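Local coordinates for protein 2-hydroxyhepta-2,4-diene-1,7-dioate isomerase (Mycobacterium marinum, PDB 3QDF) that probably acts as a metal-dependent isomerase or hydrolase of the fumarylacetoacetate hydrolase family, named for isomerising 2-hydroxyhepta-2,4-diene-1,7-dioate, and carries bound zinc, at residues 191-196 with 250-255; 200-205 with 235-240; 246-251 with 258-263. One frame throughout, in Å; residues are numbered along the deposited sequence.

Contact 1: residues 191-196 with 250-255; sequences ELRTEV and SITIEG. With ZN (zinc ion), chain C.
Arg-193 and Thr-252 form the central hydrogen-bonded pair of an antiparallel strand pair, 191-196 against 248-253, inside the five-stranded sheet of the fumarylacetoacetate hydrolase domain. The segment axes run 4.6 Å apart at 167°. Backbone bonds tie Arg-193 to Thr-252 and Glu-195 to Ser-250 in both directions; the shortest include Thr-252 N to Arg-193 O at 2.7 Å. Between them, the CA-H groups of Leu-192, Thr-194, Ile-251 and Ile-253 point at carbonyl oxygens of the facing strand. At the 191 end the pattern changes: Glu-254 N still donates to Glu-191 O, but the return bond comes from a side chain. Glu-254, its CG anti to the backbone N (chi1 177°), reaches along the strand end and receives Glu-191 N on the anti lone pair of OE1 at 2.9 Å; that oxygen also forms a salt bridge with Arg-205 NH1.

One face of the pair is mostly apolar. Leu-192 and Ile-253 meet at a slant, CG to CG1 at 4.0 Å, and Thr-194 stands beside Ile-251, its methyl and hydroxyl both against CG1, while OG1 bonds to Gln-202 OE1. Ile-251 and Ile-253 continue this face onto Ile-149 of strand 144-155.

The other face carries charge. Arg-193 bends at chi3 (80°), which turns a face of its guanidinium to Thr-252 CB, offset toward the rim. Glu-195 OE2 takes NE in the guanidinium plane at 3.1 Å, and Glu-191 OE2 receives a weak, longer bond from NH1. Glu-191 thus spans two positive partners: its extended chain carries OE1 to 2.1 Å from zinc, which His-203 NE2 also binds.

Contact 2: residues 200-205 with 235-240; sequences VKQHAR and GTPAGV. With ZN (zinc ion), chain C.
Gln-202 NE2 meets the loop 235-240 at two oxygens. Thr-236 OG1 lies 2.7 Å from NE2, almost in the amide plane and on a nearly straight bond (169°), the two side chains crossing at about a right angle. Pro-237 O, at 2.8 Å from NE2, takes a weak, bent bond. The Gln-202 side chain is extended beyond CG, which brings the amide to the loop; Gln-202 CG passes 3.3 Å from Ala-238 O. Ala-204 CB adds an apolar touch, 3.7 Å from Pro-237 CB.

Further out, Gly-239, without a side chain, brings its CA to 3.3 Å from Lys-201 O in a CA-H...O contact. One water joins the backbones, accepting from His-203 N and donating to Ala-238 O. Gly-122 steadies both polar groups, its N bonding to Gln-202 OE1 and its O to Thr-236 OG1.

The CB of His-203 points away from the loop, and NE2 binds zinc at 2.1 Å. Lys-201 and Gln-202 both face Thr-194 in a classic beta bulge of strand 199-205, an outermost strand of its sheet within the chain; the loop, running from strand 231-233 to strand 241-242, also meets strand 118-128, where Thr-236 touches Glu-121 and Glu-123, ligands of the other zinc ion.

Contact 3: residues 246-251 with 258-263; sequences GDTVSI and TLTNPV. With EDO (1,2-ethanediol), chain E.
Val-249 and Asn-261 bond to each other through both backbone N-H groups, as do Ile-251 and Leu-259, in the antiparallel hairpin of strands 248-253 and 257-265, whose segment axes lie 4.5 Å apart at 168°. Toward the 246 end the pairing becomes less regular: Gly-246 N donates to Val-263 O from well above the carbonyl plane, and Val-263 N makes a weak bond to Asp-247 O.

On one face, Ser-250 and Thr-260 meet tip to tip, OG to OG1 at 2.8 Å, with either hydroxyl able to donate. Both oxygens lie anti to their own carbonyl carbons (chi1 -74° and -58°), and this brings them together across a non-hydrogen-bonded pair. Beside them Thr-248 CG2 presses on Thr-260 CG2 at 3.5 Å, tighter than usual for two methyls, while Thr-258 CG2 rests on Ser-250 CB at 4.0 Å. The hydroxyl of Thr-258 turns to Thr-252 OG1, and its backbone N donates to a bound 1,2-ethanediol.

The buried face holds Val-249, Ile-251, Leu-259 and Asn-261, with Val-263 CG2 4.3 Å from Val-249 CG1. Leu-259 packs on Ile-149 of strand 144-155 and on Pro-176, and Val-249 on Asn-151. Asn-261 ND2 donates to the carbonyls of Gly-104 and Val-107, and a water donates to its OD1. Thus the hairpin separates its chemistry by face: hydroxyls pair on the more exposed face, whereas the one amide among these buried aliphatic groups has both ends of its polar group satisfied.

Overall arrangement
Contacts 1 and 3 lie in, and contact 2 borders on, one five-stranded sheet, ordered 109-111, 257-265, 248-253, 191-196, 199-205. Contact 1 lies between the other two, with contact 2 about 9 Å away and contact 3 about 11 Å away, centre to centre; contacts 2 and 3 are about 15 Å apart and do not touch. Contact 2 is nested in the chain between the segments of contact 1, while contact 3 shares Ser-250 and Ile-251 with it. Contacts 1 and 2 each supply a ligand to the same zinc ion, from adjacent strands, and join segments 54 and 30 residues apart; contact 3, a local hairpin, continues the sheet away from that site.

Contact 1: residues 191-196 with 250-255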
# COMPACT_ATOMS: atom_id res chain seq x y z
N GLU A 191 -2.61 -11.84 8.86
CA GLU A 191 -2.65 -12.62 7.63
C GLU A 191 -2.63 -11.72 6.40
O GLU A 191 -3.26 -10.67 6.38
CB GLU A 191 -3.90 -13.50 7.55
CG GLU A 191 -3.86 -14.35 6.29
CD GLU A 191 -5.09 -15.20 6.10
OE1 GLU A 191 -5.15 -16.27 6.72
OE2 GLU A 191 -5.98 -14.79 5.31
N LEU A 192 -1.92 -12.16 5.35
CA LEU A 192 -1.99 -11.53 4.05
C LEU A 192 -2.36 -12.56 2.98
O LEU A 192 -1.74 -13.63 2.89
CB LEU A 192 -0.65 -10.84 3.71
CG LEU A 192 -0.43 -10.15 2.37
CD1 LEU A 192 0.85 -9.29 2.44
CD2 LEU A 192 -0.35 -11.14 1.19
N ARG A 193 -3.35 -12.24 2.16
CA ARG A 193 -3.84 -13.16 1.16
C ARG A 193 -4.00 -12.41 -0.14
O ARG A 193 -4.66 -11.38 -0.19
CB ARG A 193 -5.19 -13.74 1.62
CG ARG A 193 -5.73 -14.92 0.79
CD ARG A 193 -7.04 -15.43 1.44
NE ARG A 193 -8.20 -14.60 1.11
CZ ARG A 193 -8.87 -13.82 1.96
NH1 ARG A 193 -8.53 -13.71 3.24
NH2 ARG A 193 -9.91 -13.13 1.51
N THR A 194 -3.40 -12.94 -1.20
CA THR A 194 -3.55 -12.39 -2.55
C THR A 194 -4.32 -13.33 -3.48
O THR A 194 -4.04 -14.54 -3.55
CB THR A 194 -2.19 -12.06 -3.20
OG1 THR A 194 -1.43 -11.21 -2.33
CG2 THR A 194 -2.40 -11.37 -4.55
N GLU A 195 -5.28 -12.77 -4.20
CA GLU A 195 -6.05 -13.52 -5.17
C GLU A 195 -5.96 -12.91 -6.55
O GLU A 195 -5.91 -11.69 -6.70
CB GLU A 195 -7.52 -13.60 -4.76
CG GLU A 195 -7.73 -14.36 -3.47
CD GLU A 195 -9.16 -14.28 -2.95
OE1 GLU A 195 -10.08 -13.97 -3.76
OE2 GLU A 195 -9.34 -14.52 -1.74
N VAL A 196 -5.93 -13.77 -7.55
CA VAL A 196 -6.00 -13.35 -8.94
C VAL A 196 -7.21 -14.09 -9.51
O VAL A 196 -7.21 -15.33 -9.58
CB VAL A 196 -4.68 -13.68 -9.71
CG1 VAL A 196 -4.79 -13.30 -11.19
CG2 VAL A 196 -3.50 -12.95 -9.06
N SER A 250 -6.64 -9.03 -5.98
CA SER A 250 -7.11 -8.57 -4.68
C SER A 250 -6.17 -9.03 -3.61
O SER A 250 -5.89 -10.23 -3.50
CB SER A 250 -8.49 -9.14 -4.39
OG SER A 250 -9.45 -8.47 -5.17
N ILE A 251 -5.67 -8.09 -2.83
CA ILE A 251 -4.81 -8.39 -1.69
C ILE A 251 -5.60 -8.02 -0.44
O ILE A 251 -6.09 -6.87 -0.31
CB ILE A 251 -3.49 -7.56 -1.76
CG1 ILE A 251 -2.77 -7.78 -3.09
CG2 ILE A 251 -2.56 -7.86 -0.58
CD1 ILE A 251 -2.02 -6.50 -3.61
N THR A 252 -5.73 -8.98 0.48
CA THR A 252 -6.42 -8.75 1.74
C THR A 252 -5.43 -8.88 2.88
O THR A 252 -4.67 -9.87 2.96
CB THR A 252 -7.59 -9.77 1.94
OG1 THR A 252 -8.54 -9.59 0.90
CG2 THR A 252 -8.30 -9.57 3.31
N ILE A 253 -5.41 -7.89 3.76
CA ILE A 253 -4.67 -8.00 4.99
C ILE A 253 -5.62 -7.91 6.17
O ILE A 253 -6.43 -7.00 6.26
CB ILE A 253 -3.53 -6.97 5.10
CG1 ILE A 253 -2.57 -7.15 3.92
CG2 ILE A 253 -2.77 -7.15 6.47
CD1 ILE A 253 -1.40 -6.12 3.89
N GLU A 254 -5.52 -8.90 7.06
CA GLU A 254 -6.29 -8.95 8.30
C GLU A 254 -6.17 -7.63 9.10
O GLU A 254 -5.08 -7.10 9.26
CB GLU A 254 -5.80 -10.13 9.12
CG GLU A 254 -6.45 -10.31 10.51
CD GLU A 254 -5.80 -11.46 11.27
OE1 GLU A 254 -4.76 -11.97 10.81
OE2 GLU A 254 -6.33 -11.87 12.33
N GLY A 255 -7.30 -7.12 9.58
CA GLY A 255 -7.33 -5.88 10.32
C GLY A 255 -7.29 -4.64 9.46
O GLY A 255 -7.35 -3.53 9.98
ZN ZN C . -6.35 -17.49 5.45

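Contact 2: residues 200-205 with 235-240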
# COMPACT_ATOMS: atom_id res chain seq x y z
N VAL A 200 -6.48 -18.09 -4.84
CA VAL A 200 -5.46 -17.70 -3.86
C VAL A 200 -4.04 -18.05 -4.33
O VAL A 200 -3.76 -19.22 -4.68
CB VAL A 200 -5.73 -18.32 -2.46
CG1 VAL A 200 -4.57 -18.05 -1.51
CG2 VAL A 200 -7.06 -17.78 -1.87
N LYS A 201 -3.17 -17.04 -4.34
CA LYS A 201 -1.79 -17.16 -4.83
C LYS A 201 -0.77 -16.97 -3.72
O LYS A 201 0.24 -17.65 -3.69
CB LYS A 201 -1.51 -16.16 -5.96
CG LYS A 201 -2.42 -16.30 -7.18
CD LYS A 201 -2.28 -17.64 -7.86
CE LYS A 201 -3.28 -17.79 -8.98
NZ LYS A 201 -3.27 -19.19 -9.48
N GLN A 202 -1.04 -16.01 -2.84
CA GLN A 202 -0.22 -15.78 -1.66
C GLN A 202 -1.10 -15.97 -0.46
O GLN A 202 -2.27 -15.56 -0.46
CB GLN A 202 0.35 -14.35 -1.63
CG GLN A 202 1.18 -14.02 -2.85
CD GLN A 202 1.86 -12.68 -2.74
OE1 GLN A 202 1.22 -11.62 -2.84
NE2 GLN A 202 3.17 -12.71 -2.55
N HIS A 203 -0.55 -16.58 0.58
CA HIS A 203 -1.31 -16.86 1.79
C HIS A 203 -0.32 -17.04 2.92
O HIS A 203 0.24 -18.12 3.09
CB HIS A 203 -2.17 -18.11 1.58
CG HIS A 203 -3.32 -18.23 2.53
ND1 HIS A 203 -4.04 -19.40 2.66
CD2 HIS A 203 -3.88 -17.34 3.39
CE1 HIS A 203 -5.00 -19.22 3.56
NE2 HIS A 203 -4.92 -17.99 4.02
N ALA A 204 -0.07 -15.96 3.67
CA ALA A 204 0.94 -15.99 4.72
C ALA A 204 0.67 -14.94 5.79
O ALA A 204 -0.22 -14.12 5.64
CB ALA A 204 2.35 -15.80 4.11
N ARG A 205 1.44 -14.97 6.87
CA ARG A 205 1.26 -14.01 7.96
C ARG A 205 2.49 -13.11 8.05
O ARG A 205 3.61 -13.56 7.78
CB ARG A 205 1.01 -14.73 9.29
CG ARG A 205 -0.12 -15.76 9.26
CD ARG A 205 -0.48 -16.23 10.66
NE ARG A 205 -1.12 -15.15 11.42
CZ ARG A 205 -2.41 -14.83 11.33
NH1 ARG A 205 -2.89 -13.81 12.05
NH2 ARG A 205 -3.23 -15.51 10.54
N GLY A 235 7.74 -5.88 1.75
CA GLY A 235 8.16 -7.13 1.10
C GLY A 235 6.96 -8.02 0.90
O GLY A 235 5.90 -7.79 1.49
N THR A 236 7.11 -9.03 0.04
CA THR A 236 6.02 -9.90 -0.31
C THR A 236 6.35 -11.35 0.08
O THR A 236 7.53 -11.78 -0.03
CB THR A 236 5.69 -9.79 -1.84
OG1 THR A 236 4.37 -10.28 -2.10
CG2 THR A 236 6.72 -10.57 -2.70
N PRO A 237 5.33 -12.12 0.53
CA PRO A 237 5.51 -13.56 0.77
C PRO A 237 5.65 -14.41 -0.49
O PRO A 237 5.57 -13.89 -1.61
CB PRO A 237 4.24 -13.98 1.54
CG PRO A 237 3.25 -12.89 1.26
CD PRO A 237 4.01 -11.64 1.02
N ALA A 238 5.83 -15.72 -0.28
CA ALA A 238 5.86 -16.69 -1.37
C ALA A 238 4.55 -16.60 -2.20
O ALA A 238 3.49 -16.16 -1.71
CB ALA A 238 6.07 -18.11 -0.81
N GLY A 239 4.65 -17.02 -3.46
CA GLY A 239 3.47 -17.17 -4.32
C GLY A 239 3.28 -16.06 -5.33
O GLY A 239 2.20 -15.97 -5.95
N VAL A 240 4.30 -15.22 -5.52
CA VAL A 240 4.26 -14.19 -6.57
C VAL A 240 3.96 -14.85 -7.91
O VAL A 240 4.36 -15.98 -8.13
CB VAL A 240 5.58 -13.34 -6.67
CG1 VAL A 240 5.71 -12.44 -5.46
CG2 VAL A 240 6.86 -14.24 -6.82
ZN ZN C . -6.35 -17.49 5.45
O HOH W 1 2.16 -17.12 0.36

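Contact 3: residues 246-251 with 258-263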
# COMPACT_ATOMS: atom_id res chain seq x y z
N GLY A 246 -7.22 -8.37 -18.43
CA GLY A 246 -8.46 -9.01 -18.00
C GLY A 246 -8.47 -9.52 -16.57
O GLY A 246 -9.53 -9.81 -16.04
N ASP A 247 -7.31 -9.61 -15.93
CA ASP A 247 -7.23 -10.15 -14.55
C ASP A 247 -7.71 -9.11 -13.55
O ASP A 247 -7.71 -7.91 -13.85
CB ASP A 247 -5.80 -10.54 -14.16
CG ASP A 247 -5.29 -11.78 -14.89
OD1 ASP A 247 -6.10 -12.60 -15.39
OD2 ASP A 247 -4.05 -11.95 -14.94
N THR A 248 -8.12 -9.59 -12.38
CA THR A 248 -8.31 -8.76 -11.21
C THR A 248 -7.48 -9.33 -10.07
O THR A 248 -7.53 -10.52 -9.79
CB THR A 248 -9.78 -8.72 -10.77
OG1 THR A 248 -10.58 -8.25 -11.85
CG2 THR A 248 -9.96 -7.78 -9.61
N VAL A 249 -6.74 -8.46 -9.39
CA VAL A 249 -5.91 -8.87 -8.27
C VAL A 249 -6.39 -8.20 -6.99
O VAL A 249 -6.58 -6.98 -6.95
CB VAL A 249 -4.38 -8.68 -8.56
CG1 VAL A 249 -4.10 -7.30 -9.07
CG2 VAL A 249 -3.52 -9.01 -7.35
N SER A 250 -6.64 -9.03 -5.98
CA SER A 250 -7.11 -8.57 -4.68
C SER A 250 -6.17 -9.03 -3.61
O SER A 250 -5.89 -10.23 -3.50
CB SER A 250 -8.49 -9.14 -4.39
OG SER A 250 -9.45 -8.47 -5.17
N ILE A 251 -5.67 -8.09 -2.83
CA ILE A 251 -4.81 -8.39 -1.69
C ILE A 251 -5.60 -8.02 -0.44
O ILE A 251 -6.09 -6.87 -0.31
CB ILE A 251 -3.49 -7.56 -1.76
CG1 ILE A 251 -2.77 -7.78 -3.09
CG2 ILE A 251 -2.56 -7.86 -0.58
CD1 ILE A 251 -2.02 -6.50 -3.61
N THR A 258 -9.19 -4.97 1.92
CA THR A 258 -8.83 -5.57 0.66
C THR A 258 -8.55 -4.48 -0.36
O THR A 258 -9.36 -3.57 -0.56
CB THR A 258 -9.97 -6.49 0.17
OG1 THR A 258 -10.15 -7.55 1.12
CG2 THR A 258 -9.66 -7.11 -1.20
N LEU A 259 -7.37 -4.58 -0.98
CA LEU A 259 -7.01 -3.75 -2.10
C LEU A 259 -7.22 -4.54 -3.40
O LEU A 259 -6.59 -5.57 -3.59
CB LEU A 259 -5.54 -3.29 -1.96
CG LEU A 259 -4.87 -2.54 -3.13
CD1 LEU A 259 -5.56 -1.22 -3.42
CD2 LEU A 259 -3.42 -2.27 -2.79
N THR A 260 -8.08 -4.02 -4.28
CA THR A 260 -8.45 -4.69 -5.52
C THR A 260 -8.20 -3.82 -6.73
O THR A 260 -8.60 -2.66 -6.73
CB THR A 260 -9.95 -5.08 -5.51
OG1 THR A 260 -10.20 -5.93 -4.39
CG2 THR A 260 -10.35 -5.80 -6.78
N ASN A 261 -7.55 -4.37 -7.75
CA ASN A 261 -7.30 -3.65 -8.99
C ASN A 261 -7.46 -4.52 -10.21
O ASN A 261 -6.94 -5.64 -10.26
CB ASN A 261 -5.88 -3.08 -9.04
CG ASN A 261 -5.61 -2.15 -7.91
OD1 ASN A 261 -5.21 -2.59 -6.80
ND2 ASN A 261 -5.81 -0.87 -8.15
N PRO A 262 -8.16 -3.98 -11.24
CA PRO A 262 -8.17 -4.68 -12.50
C PRO A 262 -6.81 -4.52 -13.23
O PRO A 262 -5.96 -3.72 -12.81
CB PRO A 262 -9.33 -4.02 -13.27
CG PRO A 262 -9.43 -2.63 -12.72
CD PRO A 262 -8.86 -2.68 -11.30
N VAL A 263 -6.61 -5.31 -14.28
CA VAL A 263 -5.37 -5.28 -15.05
C VAL A 263 -5.75 -5.12 -16.52
O VAL A 263 -6.69 -5.74 -16.98
CB VAL A 263 -4.56 -6.58 -14.84
CG1 VAL A 263 -3.24 -6.51 -15.55
CG2 VAL A 263 -4.36 -6.86 -13.32
C1 EDO E . -12.67 -2.93 -0.19
O1 EDO E . -12.41 -1.53 -0.39
C2 EDO E . -12.97 -3.14 1.29
O2 EDO E . -11.82 -3.62 2.03
O HOH W 2 -4.09 -4.82 -6.30